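Local coordinates for protein probable thiol peroxidase (Aquifex aeolicus, PDB 2YZH) that probably reduces hydrogen peroxide and organic hydroperoxides to water and alcohols with thioredoxin as reductant, protecting the cell from oxidative stress, at residues 13-19 and 119-125; 31-35 and 107-113; 49-55 and 79-85. One frame throughout, in Å; residues are numbered along the deposited sequence.

Contact 1. Residues 13-19 and 119-125; sequences PVTLVGP and YGVLIGE
Gly-120 lies against residues 17-19 through its backbone: its CA is 3.1 Å from Pro-19 O, and its CA-H also points at Val-17 O. A side chain on Gly-120 would run into that Pro-19 carbonyl, and the positive phi of 71° suits glycine as well. Pro-19 follows a cis peptide bond. On the Leu-16 side, the carbonyl O of Gly-120 is met by Leu-16 CD1 at 3.5 Å. Further along, Leu-122 is tied to Val-17 once directly and once through a water: its O accepts a nearly straight bond from Val-17 N (2.8 Å, 172° at the hydrogen), while its N donates to a water that in turn donates to Val-17 O. Leu-122 CD2 rests on the Val-17 methyl CG2. Ile-123 pairs with Leu-16 in a single backbone bridge, and its CG1 meets Leu-16 CD2 at 4.0 Å, the two side chains slanting across each other. Gly-124 N donates to Thr-15 O (2.9 Å); a CB on this glycine would press tightly on Val-17 CG2. Glu-125 closes the contact. With CG between its backbone N and carbonyl carbon (chi1 72°), its chain runs out over Val-14, CG lying 3.7 Å from Val-14 CB, and brings OE2 to Thr-15. Thr-15 N donates to OE2 at 3.0 Å, on the anti side and somewhat out of the carboxylate plane; Thr-15 OG1 lies 3.1 Å from the same oxygen. Gly-18 O is bound by Lys-129 NZ of the second subunit, whose Thr-15 also packs on Thr-15 here. The N-terminal beta-hairpin of strands 6-9 and 12-15, here laced to a loop of the thioredoxin-fold core beside a subunit interface, is a characteristic addition of the Tpx peroxiredoxins.

Contact 2. Residues 31-35 and 107-113; sequences VVVTK and VASDFRY
Val-33 and Ser-109 form the antiparallel hydrogen-bonded pair that adds strand 30-34 to strand 106-109, enlarging the sheet of the thioredoxin-fold core. Two backbone bonds tie them: Val-33 N to Ser-109 O (2.8 Å) and Ser-109 N to Val-33 O (2.8 Å). The strand directions differ by 119°, and beyond this pair the chain of 107-113 turns. Ser-109 OG helps make that turn: it accepts from Phe-111 N (3.2 Å), an ST turn, and also bonds Asp-88 O.

Apolar contacts flank the pair. On one side Val-32 CG2 packs on Ala-108 CB at 3.6 Å. On the other, Val-33 CG2, anti to its carbonyl carbon, sits over one face of the Arg-112 guanidinium, 3.7 Å from NH1, and also touches Phe-111 CE2. With CG anti to the backbone N (chi1 -174°), Arg-112 lays CG over the centre of the Tyr-113 ring; a bend at chi3 then turns the guanidinium. Its NH1 forms a salt bridge with Glu-39, its NH2 binds Ala-127 O and Lys-129 O of the fourth subunit, and Tyr-113 OH bonds Lys-129 NZ of that same subunit. Val-31 meets the tyrosine at the ring's side: CG1 is 3.8 Å from Tyr-113 CE2, while Val-31 O lies at the edge, near the ring plane. With alanine in place of Tyr-113, Val-31 CG1 and Arg-112 CG would probably lose their cover and that lysine its hydroxyl partner.

Waters complete the polar contacts. One donates to Val-31 O and Asp-110 OD1 and accepts from Tyr-113 N; Asp-115 N and Met-116 N hold the two Asp-110 oxygens, OD1 and OD2. Another closes the far end, accepting from Lys-35 N at 3.0 Å and donating to Val-107 O at 2.6 Å.

Contact 3. Residues 49-55 and 79-85; sequences VQVIITV and GVDVTVV
The beta-alpha-beta unit of the thioredoxin fold, strand 49-54, helix 61-73 and strand 80-86, brings Val-51 beside Val-82 as parallel neighbours in the central sheet. The directions of strands 49-54 and 80-85 differ by 19°. Along 49-55 the odd-numbered residues make the backbone bonds to 79-85. Val-51 N donates to Asp-81 O and Val-51 O accepts from Thr-83 N, each at 2.9 Å; Ile-53 repeats the pattern, its N bonding Thr-83 O almost straight (175° at the hydrogen) and its O taking Val-85 N at 2.7 Å. The ladder ends with Val-55 N on Val-85 O, and starts with a weak bond from Val-49 N to Gly-79 O (3.3 Å).

The valine-rich face is closely interleaved. Val-51 and Val-82 stand side by side, CB of Val-51 3.8 Å from CG2 of Val-82, and Val-51 CG2 meets Val-80 CG2 at a slant, at 3.7 Å. Ile-53, CG1 anti to its carbonyl carbon (chi1 -57°) and chi2 extended, sends CD1 back toward the start of the strand, away from its bridge partner Val-84, to Val-82 CG1 (3.7 Å). On the opposite face Ile-52 CG2 touches Val-85 CG2 more loosely, and Thr-83 OG1 bonds Lys-40 NZ.

Helices 61-73 and 160-170 cover the Val-51 face: Ile-53 packs on Phe-70, Val-51 on Val-167, and Val-55 on Cys-63, the predicted peroxidatic cysteine. Strand 135-139 borders 49-54 on one side, bonding Gln-50, Ile-52 and Thr-54, and strand 106-109 borders 80-86 on the other.

From the N terminus, the chain opens contact 1 with the end of the hairpin strand 12-15 and contact 2 with strand 30-34, then makes both halves of contact 3 before returning to 107-113 and 119-125. The loops therefore nest without crossing: contact 3 within contact 2, and contact 2 within contact 1. Contacts 2 and 3 share one sheet, where strands 106-109 and 80-86 adjoin; Ala-108 N lies 2.9 Å from Val-84 O, a probable hydrogen bond. Contact 1 fastens the N-terminal hairpin to the loop leading to strand 135-139, and touches contact 3 where the Tyr-119 hydroxyl, hydrogen-bonded to Pro-28 O, packs on Ile-52 CD1.

Contact 1. Residues 13-19 and 119-125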
loop_
_atom_site.group_PDB
_atom_site.type_symbol
_atom_site.label_atom_id
_atom_site.label_comp_id
_atom_site.label_asym_id
_atom_site.label_seq_id
_atom_site.Cartn_x
_atom_site.Cartn_y
_atom_site.Cartn_z
ATOM N N PRO D 13 2.547 6.284 24.250
ATOM C CA PRO D 13 2.537 4.958 23.629
ATOM C C PRO D 13 1.898 4.950 22.246
ATOM O O PRO D 13 0.874 5.590 22.017
ATOM C CB PRO D 13 1.732 4.115 24.618
ATOM C CG PRO D 13 1.948 4.811 25.923
ATOM C CD PRO D 13 1.820 6.257 25.532
ATOM N N VAL D 14 2.523 4.235 21.321
ATOM C CA VAL D 14 1.994 4.096 19.972
ATOM C C VAL D 14 2.167 2.638 19.577
ATOM O O VAL D 14 3.223 2.042 19.784
ATOM C CB VAL D 14 2.715 5.006 18.952
ATOM C CG1 VAL D 14 2.415 6.462 19.256
ATOM C CG2 VAL D 14 4.199 4.742 18.965
ATOM N N THR D 15 1.117 2.056 19.022
ATOM C CA THR D 15 1.174 0.664 18.631
ATOM C C THR D 15 1.877 0.468 17.298
ATOM O O THR D 15 1.868 1.350 16.433
ATOM C CB THR D 15 -0.236 0.072 18.549
ATOM O OG1 THR D 15 -1.065 0.940 17.765
ATOM C CG2 THR D 15 -0.831 -0.067 19.942
ATOM N N LEU D 16 2.501 -0.694 17.158
ATOM C CA LEU D 16 3.203 -1.066 15.941
ATOM C C LEU D 16 2.332 -2.071 15.209
ATOM O O LEU D 16 1.511 -2.756 15.819
ATOM C CB LEU D 16 4.545 -1.722 16.275
ATOM C CG LEU D 16 5.526 -0.873 17.088
ATOM C CD1 LEU D 16 6.759 -1.701 17.427
ATOM C CD2 LEU D 16 5.892 0.374 16.298
ATOM N N VAL D 17 2.500 -2.144 13.897
ATOM C CA VAL D 17 1.755 -3.095 13.083
ATOM C C VAL D 17 2.468 -4.446 13.217
ATOM O O VAL D 17 3.698 -4.497 13.256
ATOM C CB VAL D 17 1.754 -2.637 11.604
ATOM C CG1 VAL D 17 1.101 -3.688 10.719
ATOM C CG2 VAL D 17 1.025 -1.303 11.484
ATOM N N GLY D 18 1.704 -5.532 13.317
ATOM C CA GLY D 18 2.310 -6.849 13.436
ATOM C C GLY D 18 2.914 -7.301 12.115
ATOM O O GLY D 18 2.821 -6.580 11.120
ATOM N N PRO D 19 3.538 -8.490 12.062
ATOM C CA PRO D 19 3.720 -9.446 13.157
ATOM C C PRO D 19 4.945 -9.110 14.000
ATOM O O PRO D 19 5.867 -8.441 13.534
ATOM C CB PRO D 19 3.905 -10.762 12.420
ATOM C CG PRO D 19 4.739 -10.326 11.246
ATOM C CD PRO D 19 4.002 -9.074 10.788
ATOM N N TYR D 119 8.735 -6.929 9.599
ATOM C CA TYR D 119 9.616 -7.028 10.753
ATOM C C TYR D 119 8.948 -6.483 12.010
ATOM O O TYR D 119 9.565 -6.418 13.075
ATOM C CB TYR D 119 10.934 -6.285 10.495
ATOM C CG TYR D 119 11.955 -7.095 9.712
ATOM C CD1 TYR D 119 11.790 -7.342 8.351
ATOM C CD2 TYR D 119 13.083 -7.622 10.344
ATOM C CE1 TYR D 119 12.727 -8.097 7.636
ATOM C CE2 TYR D 119 14.020 -8.377 9.640
ATOM C CZ TYR D 119 13.836 -8.610 8.288
ATOM O OH TYR D 119 14.761 -9.366 7.597
ATOM N N GLY D 120 7.685 -6.086 11.879
ATOM C CA GLY D 120 6.947 -5.570 13.017
ATOM C C GLY D 120 7.373 -4.204 13.524
ATOM O O GLY D 120 7.128 -3.876 14.685
ATOM N N VAL D 121 7.994 -3.399 12.666
ATOM C CA VAL D 121 8.439 -2.076 13.084
ATOM C C VAL D 121 7.703 -0.916 12.415
ATOM O O VAL D 121 8.085 0.241 12.581
ATOM C CB VAL D 121 9.972 -1.917 12.892
ATOM C CG1 VAL D 121 10.705 -2.887 13.813
ATOM C CG2 VAL D 121 10.359 -2.177 11.449
ATOM N N LEU D 122 6.641 -1.211 11.670
ATOM C CA LEU D 122 5.866 -0.145 11.036
ATOM C C LEU D 122 4.958 0.465 12.105
ATOM O O LEU D 122 4.180 -0.250 12.743
ATOM C CB LEU D 122 5.004 -0.699 9.897
ATOM C CG LEU D 122 4.148 0.348 9.179
ATOM C CD1 LEU D 122 5.054 1.341 8.459
ATOM C CD2 LEU D 122 3.209 -0.339 8.194
ATOM N N ILE D 123 5.060 1.778 12.303
ATOM C CA ILE D 123 4.244 2.468 13.303
ATOM C C ILE D 123 2.799 2.541 12.815
ATOM O O ILE D 123 2.534 2.989 11.701
ATOM C CB ILE D 123 4.819 3.885 13.582
ATOM C CG1 ILE D 123 6.217 3.740 14.189
ATOM C CG2 ILE D 123 3.924 4.660 14.553
ATOM C CD1 ILE D 123 7.024 5.028 14.238
ATOM N N GLY D 124 1.876 2.081 13.659
ATOM C CA GLY D 124 0.468 2.051 13.299
ATOM C C GLY D 124 -0.434 3.162 13.813
ATOM O O GLY D 124 -1.629 3.166 13.517
ATOM N N GLU D 125 0.107 4.105 14.574
ATOM C CA GLU D 125 -0.722 5.198 15.075
ATOM C C GLU D 125 0.087 6.443 15.413
ATOM O O GLU D 125 1.314 6.403 15.496
ATOM C CB GLU D 125 -1.508 4.762 16.317
ATOM C CG GLU D 125 -0.670 4.591 17.569
ATOM C CD GLU D 125 -1.516 4.500 18.837
ATOM O OE1 GLU D 125 -2.286 5.440 19.125
ATOM O OE2 GLU D 125 -1.408 3.490 19.552
HETATM O O HOH W 1 5.234 -3.745 11.155
#

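Contact 2. Residues 31-35 and 107-113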
loop_
_atom_site.group_PDB
_atom_site.type_symbol
_atom_site.label_atom_id
_atom_site.label_comp_id
_atom_site.label_asym_id
_atom_site.label_seq_id
_atom_site.Cartn_x
_atom_site.Cartn_y
_atom_site.Cartn_z
ATOM N N VAL D 31 12.724 -5.867 -0.051
ATOM C CA VAL D 31 13.269 -5.315 -1.282
ATOM C C VAL D 31 13.329 -3.807 -1.103
ATOM O O VAL D 31 12.302 -3.125 -1.155
ATOM C CB VAL D 31 12.371 -5.656 -2.480
ATOM C CG1 VAL D 31 12.972 -5.074 -3.755
ATOM C CG2 VAL D 31 12.223 -7.170 -2.595
ATOM N N VAL D 32 14.538 -3.296 -0.878
ATOM C CA VAL D 32 14.740 -1.874 -0.652
ATOM C C VAL D 32 15.503 -1.205 -1.799
ATOM O O VAL D 32 16.098 -1.880 -2.646
ATOM C CB VAL D 32 15.472 -1.645 0.702
ATOM C CG1 VAL D 32 14.562 -2.062 1.857
ATOM C CG2 VAL D 32 16.766 -2.459 0.748
ATOM N N VAL D 33 15.480 0.122 -1.821
ATOM C CA VAL D 33 16.128 0.880 -2.888
ATOM C C VAL D 33 17.308 1.699 -2.370
ATOM O O VAL D 33 17.152 2.497 -1.439
ATOM C CB VAL D 33 15.101 1.830 -3.568
ATOM C CG1 VAL D 33 15.739 2.529 -4.767
ATOM C CG2 VAL D 33 13.871 1.041 -4.016
ATOM N N THR D 34 18.485 1.500 -2.966
ATOM C CA THR D 34 19.686 2.233 -2.554
ATOM C C THR D 34 19.746 3.620 -3.201
ATOM O O THR D 34 18.950 3.933 -4.083
ATOM C CB THR D 34 20.977 1.436 -2.877
ATOM O OG1 THR D 34 20.964 1.020 -4.245
ATOM C CG2 THR D 34 21.070 0.205 -1.993
ATOM N N LYS D 35 20.692 4.446 -2.767
ATOM C CA LYS D 35 20.798 5.814 -3.274
ATOM C C LYS D 35 21.001 5.959 -4.780
ATOM O O LYS D 35 20.780 7.033 -5.334
ATOM C CB LYS D 35 21.898 6.572 -2.521
ATOM C CG LYS D 35 23.278 5.958 -2.624
ATOM C CD LYS D 35 24.262 6.692 -1.722
ATOM C CE LYS D 35 25.654 6.097 -1.831
ATOM N NZ LYS D 35 26.177 6.194 -3.217
ATOM N N VAL D 107 22.815 2.663 3.159
ATOM C CA VAL D 107 21.531 3.231 3.538
ATOM C C VAL D 107 20.596 2.793 2.417
ATOM O O VAL D 107 21.007 2.713 1.260
ATOM C CB VAL D 107 21.559 4.779 3.616
ATOM C CG1 VAL D 107 22.529 5.228 4.695
ATOM C CG2 VAL D 107 21.946 5.371 2.267
ATOM N N ALA D 108 19.354 2.478 2.754
ATOM C CA ALA D 108 18.405 2.055 1.736
ATOM C C ALA D 108 17.003 2.478 2.138
ATOM O O ALA D 108 16.709 2.635 3.326
ATOM C CB ALA D 108 18.480 0.550 1.545
ATOM N N SER D 109 16.149 2.661 1.139
ATOM C CA SER D 109 14.777 3.099 1.347
ATOM C C SER D 109 13.753 1.991 1.174
ATOM O O SER D 109 13.859 1.167 0.264
ATOM C CB SER D 109 14.447 4.232 0.377
ATOM O OG SER D 109 13.088 4.608 0.492
ATOM N N ASP D 110 12.739 2.001 2.033
ATOM C CA ASP D 110 11.682 0.996 1.979
ATOM C C ASP D 110 10.381 1.613 1.453
ATOM O O ASP D 110 9.301 1.048 1.610
ATOM C CB ASP D 110 11.470 0.412 3.383
ATOM C CG ASP D 110 10.577 -0.810 3.378
ATOM O OD1 ASP D 110 10.623 -1.573 2.390
ATOM O OD2 ASP D 110 9.848 -1.018 4.373
ATOM N N PHE D 111 10.494 2.766 0.803
ATOM C CA PHE D 111 9.320 3.460 0.290
ATOM C C PHE D 111 8.516 2.689 -0.747
ATOM O O PHE D 111 7.297 2.812 -0.806
ATOM C CB PHE D 111 9.726 4.816 -0.323
ATOM C CG PHE D 111 10.017 4.757 -1.810
ATOM C CD1 PHE D 111 9.014 5.026 -2.741
ATOM C CD2 PHE D 111 11.282 4.402 -2.273
ATOM C CE1 PHE D 111 9.263 4.945 -4.115
ATOM C CE2 PHE D 111 11.547 4.316 -3.647
ATOM C CZ PHE D 111 10.536 4.588 -4.569
ATOM N N ARG D 112 9.192 1.884 -1.556
ATOM C CA ARG D 112 8.499 1.198 -2.632
ATOM C C ARG D 112 7.550 0.076 -2.259
ATOM O O ARG D 112 6.432 0.025 -2.771
ATOM C CB ARG D 112 9.522 0.709 -3.663
ATOM C CG ARG D 112 8.919 0.102 -4.918
ATOM C CD ARG D 112 9.990 -0.022 -5.997
ATOM N NE ARG D 112 10.274 1.275 -6.609
ATOM C CZ ARG D 112 11.397 1.564 -7.261
ATOM N NH1 ARG D 112 12.351 0.646 -7.382
ATOM N NH2 ARG D 112 11.564 2.765 -7.800
ATOM N N TYR D 113 7.971 -0.802 -1.357
ATOM C CA TYR D 113 7.140 -1.934 -0.974
ATOM C C TYR D 113 6.806 -1.976 0.512
ATOM O O TYR D 113 5.946 -2.749 0.937
ATOM C CB TYR D 113 7.848 -3.225 -1.366
ATOM C CG TYR D 113 8.106 -3.351 -2.849
ATOM C CD1 TYR D 113 7.051 -3.507 -3.750
ATOM C CD2 TYR D 113 9.407 -3.338 -3.352
ATOM C CE1 TYR D 113 7.290 -3.653 -5.125
ATOM C CE2 TYR D 113 9.653 -3.480 -4.715
ATOM C CZ TYR D 113 8.595 -3.638 -5.592
ATOM O OH TYR D 113 8.845 -3.785 -6.938
HETATM O O HOH W 2 10.581 -1.210 -0.275
HETATM O O HOH W 3 22.542 3.453 -0.675
#

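Contact 3. Residues 49-55 and 79-85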
loop_
_atom_site.group_PDB
_atom_site.type_symbol
_atom_site.label_atom_id
_atom_site.label_comp_id
_atom_site.label_asym_id
_atom_site.label_seq_id
_atom_site.Cartn_x
_atom_site.Cartn_y
_atom_site.Cartn_z
ATOM N N VAL D 49 26.801 -12.268 7.846
ATOM C CA VAL D 49 25.955 -11.800 8.940
ATOM C C VAL D 49 25.349 -10.461 8.539
ATOM O O VAL D 49 26.058 -9.555 8.109
ATOM C CB VAL D 49 26.755 -11.638 10.255
ATOM C CG1 VAL D 49 25.911 -10.920 11.297
ATOM C CG2 VAL D 49 27.156 -13.008 10.785
ATOM N N GLN D 50 24.035 -10.338 8.677
ATOM C CA GLN D 50 23.362 -9.108 8.298
ATOM C C GLN D 50 22.898 -8.301 9.494
ATOM O O GLN D 50 22.389 -8.850 10.467
ATOM C CB GLN D 50 22.137 -9.414 7.434
ATOM C CG GLN D 50 22.386 -10.273 6.223
ATOM C CD GLN D 50 21.104 -10.523 5.452
ATOM O OE1 GLN D 50 20.483 -9.586 4.952
ATOM N NE2 GLN D 50 20.695 -11.784 5.364
ATOM N N VAL D 51 23.076 -6.991 9.409
ATOM C CA VAL D 51 22.640 -6.085 10.458
ATOM C C VAL D 51 21.698 -5.088 9.794
ATOM O O VAL D 51 22.111 -4.310 8.938
ATOM C CB VAL D 51 23.823 -5.320 11.089
ATOM C CG1 VAL D 51 23.312 -4.369 12.173
ATOM C CG2 VAL D 51 24.822 -6.307 11.677
ATOM N N ILE D 52 20.430 -5.137 10.182
ATOM C CA ILE D 52 19.415 -4.254 9.629
ATOM C C ILE D 52 19.011 -3.268 10.716
ATOM O O ILE D 52 18.502 -3.657 11.763
ATOM C CB ILE D 52 18.191 -5.063 9.168
ATOM C CG1 ILE D 52 18.627 -6.091 8.120
ATOM C CG2 ILE D 52 17.126 -4.137 8.603
ATOM C CD1 ILE D 52 17.532 -7.059 7.712
ATOM N N ILE D 53 19.249 -1.990 10.451
ATOM C CA ILE D 53 18.954 -0.928 11.398
ATOM C C ILE D 53 17.827 -0.061 10.854
ATOM O O ILE D 53 17.976 0.566 9.809
ATOM C CB ILE D 53 20.216 -0.054 11.608
ATOM C CG1 ILE D 53 21.368 -0.941 12.094
ATOM C CG2 ILE D 53 19.918 1.085 12.580
ATOM C CD1 ILE D 53 22.742 -0.290 12.030
ATOM N N THR D 54 16.695 -0.025 11.545
ATOM C CA THR D 54 15.594 0.796 11.065
ATOM C C THR D 54 15.518 2.109 11.825
ATOM O O THR D 54 15.771 2.162 13.029
ATOM C CB THR D 54 14.238 0.060 11.173
ATOM O OG1 THR D 54 13.983 -0.299 12.539
ATOM C CG2 THR D 54 14.253 -1.203 10.303
ATOM N N VAL D 55 15.207 3.175 11.102
ATOM C CA VAL D 55 15.077 4.494 11.699
ATOM C C VAL D 55 13.916 5.246 11.057
ATOM O O VAL D 55 13.532 4.978 9.917
ATOM C CB VAL D 55 16.377 5.350 11.537
ATOM C CG1 VAL D 55 17.572 4.611 12.128
ATOM C CG2 VAL D 55 16.624 5.678 10.064
ATOM N N GLY D 79 33.113 -9.895 7.177
ATOM C CA GLY D 79 32.016 -10.830 7.366
ATOM C C GLY D 79 30.663 -10.292 7.794
ATOM O O GLY D 79 29.840 -11.048 8.315
ATOM N N VAL D 80 30.414 -9.006 7.577
ATOM C CA VAL D 80 29.134 -8.421 7.958
ATOM C C VAL D 80 28.618 -7.465 6.888
ATOM O O VAL D 80 29.393 -6.858 6.149
ATOM C CB VAL D 80 29.246 -7.659 9.304
ATOM C CG1 VAL D 80 30.042 -6.374 9.114
ATOM C CG2 VAL D 80 27.861 -7.358 9.853
ATOM N N ASP D 81 27.300 -7.349 6.800
ATOM C CA ASP D 81 26.666 -6.460 5.836
ATOM C C ASP D 81 25.653 -5.637 6.625
ATOM O O ASP D 81 24.630 -6.162 7.063
ATOM C CB ASP D 81 25.971 -7.280 4.743
ATOM C CG ASP D 81 25.296 -6.414 3.707
ATOM O OD1 ASP D 81 25.967 -5.524 3.141
ATOM O OD2 ASP D 81 24.092 -6.623 3.452
ATOM N N VAL D 82 25.952 -4.355 6.815
ATOM C CA VAL D 82 25.091 -3.459 7.586
ATOM C C VAL D 82 24.288 -2.494 6.720
ATOM O O VAL D 82 24.842 -1.771 5.893
ATOM C CB VAL D 82 25.934 -2.639 8.600
ATOM C CG1 VAL D 82 25.031 -1.820 9.497
ATOM C CG2 VAL D 82 26.794 -3.575 9.427
ATOM N N THR D 83 22.975 -2.472 6.932
ATOM C CA THR D 83 22.097 -1.601 6.166
ATOM C C THR D 83 21.173 -0.800 7.078
ATOM O O THR D 83 20.528 -1.367 7.960
ATOM C CB THR D 83 21.209 -2.416 5.198
ATOM O OG1 THR D 83 22.026 -3.271 4.386
ATOM C CG2 THR D 83 20.416 -1.480 4.291
ATOM N N VAL D 84 21.124 0.513 6.872
ATOM C CA VAL D 84 20.233 1.390 7.639
ATOM C C VAL D 84 19.010 1.600 6.747
ATOM O O VAL D 84 19.144 2.073 5.621
ATOM C CB VAL D 84 20.883 2.762 7.932
ATOM C CG1 VAL D 84 19.883 3.670 8.643
ATOM C CG2 VAL D 84 22.120 2.577 8.804
ATOM N N VAL D 85 17.825 1.254 7.243
ATOM C CA VAL D 85 16.605 1.369 6.444
ATOM C C VAL D 85 15.565 2.336 6.998
ATOM O O VAL D 85 15.298 2.348 8.197
ATOM C CB VAL D 85 15.932 -0.014 6.291
ATOM C CG1 VAL D 85 14.684 0.096 5.410
ATOM C CG2 VAL D 85 16.919 -1.002 5.693
#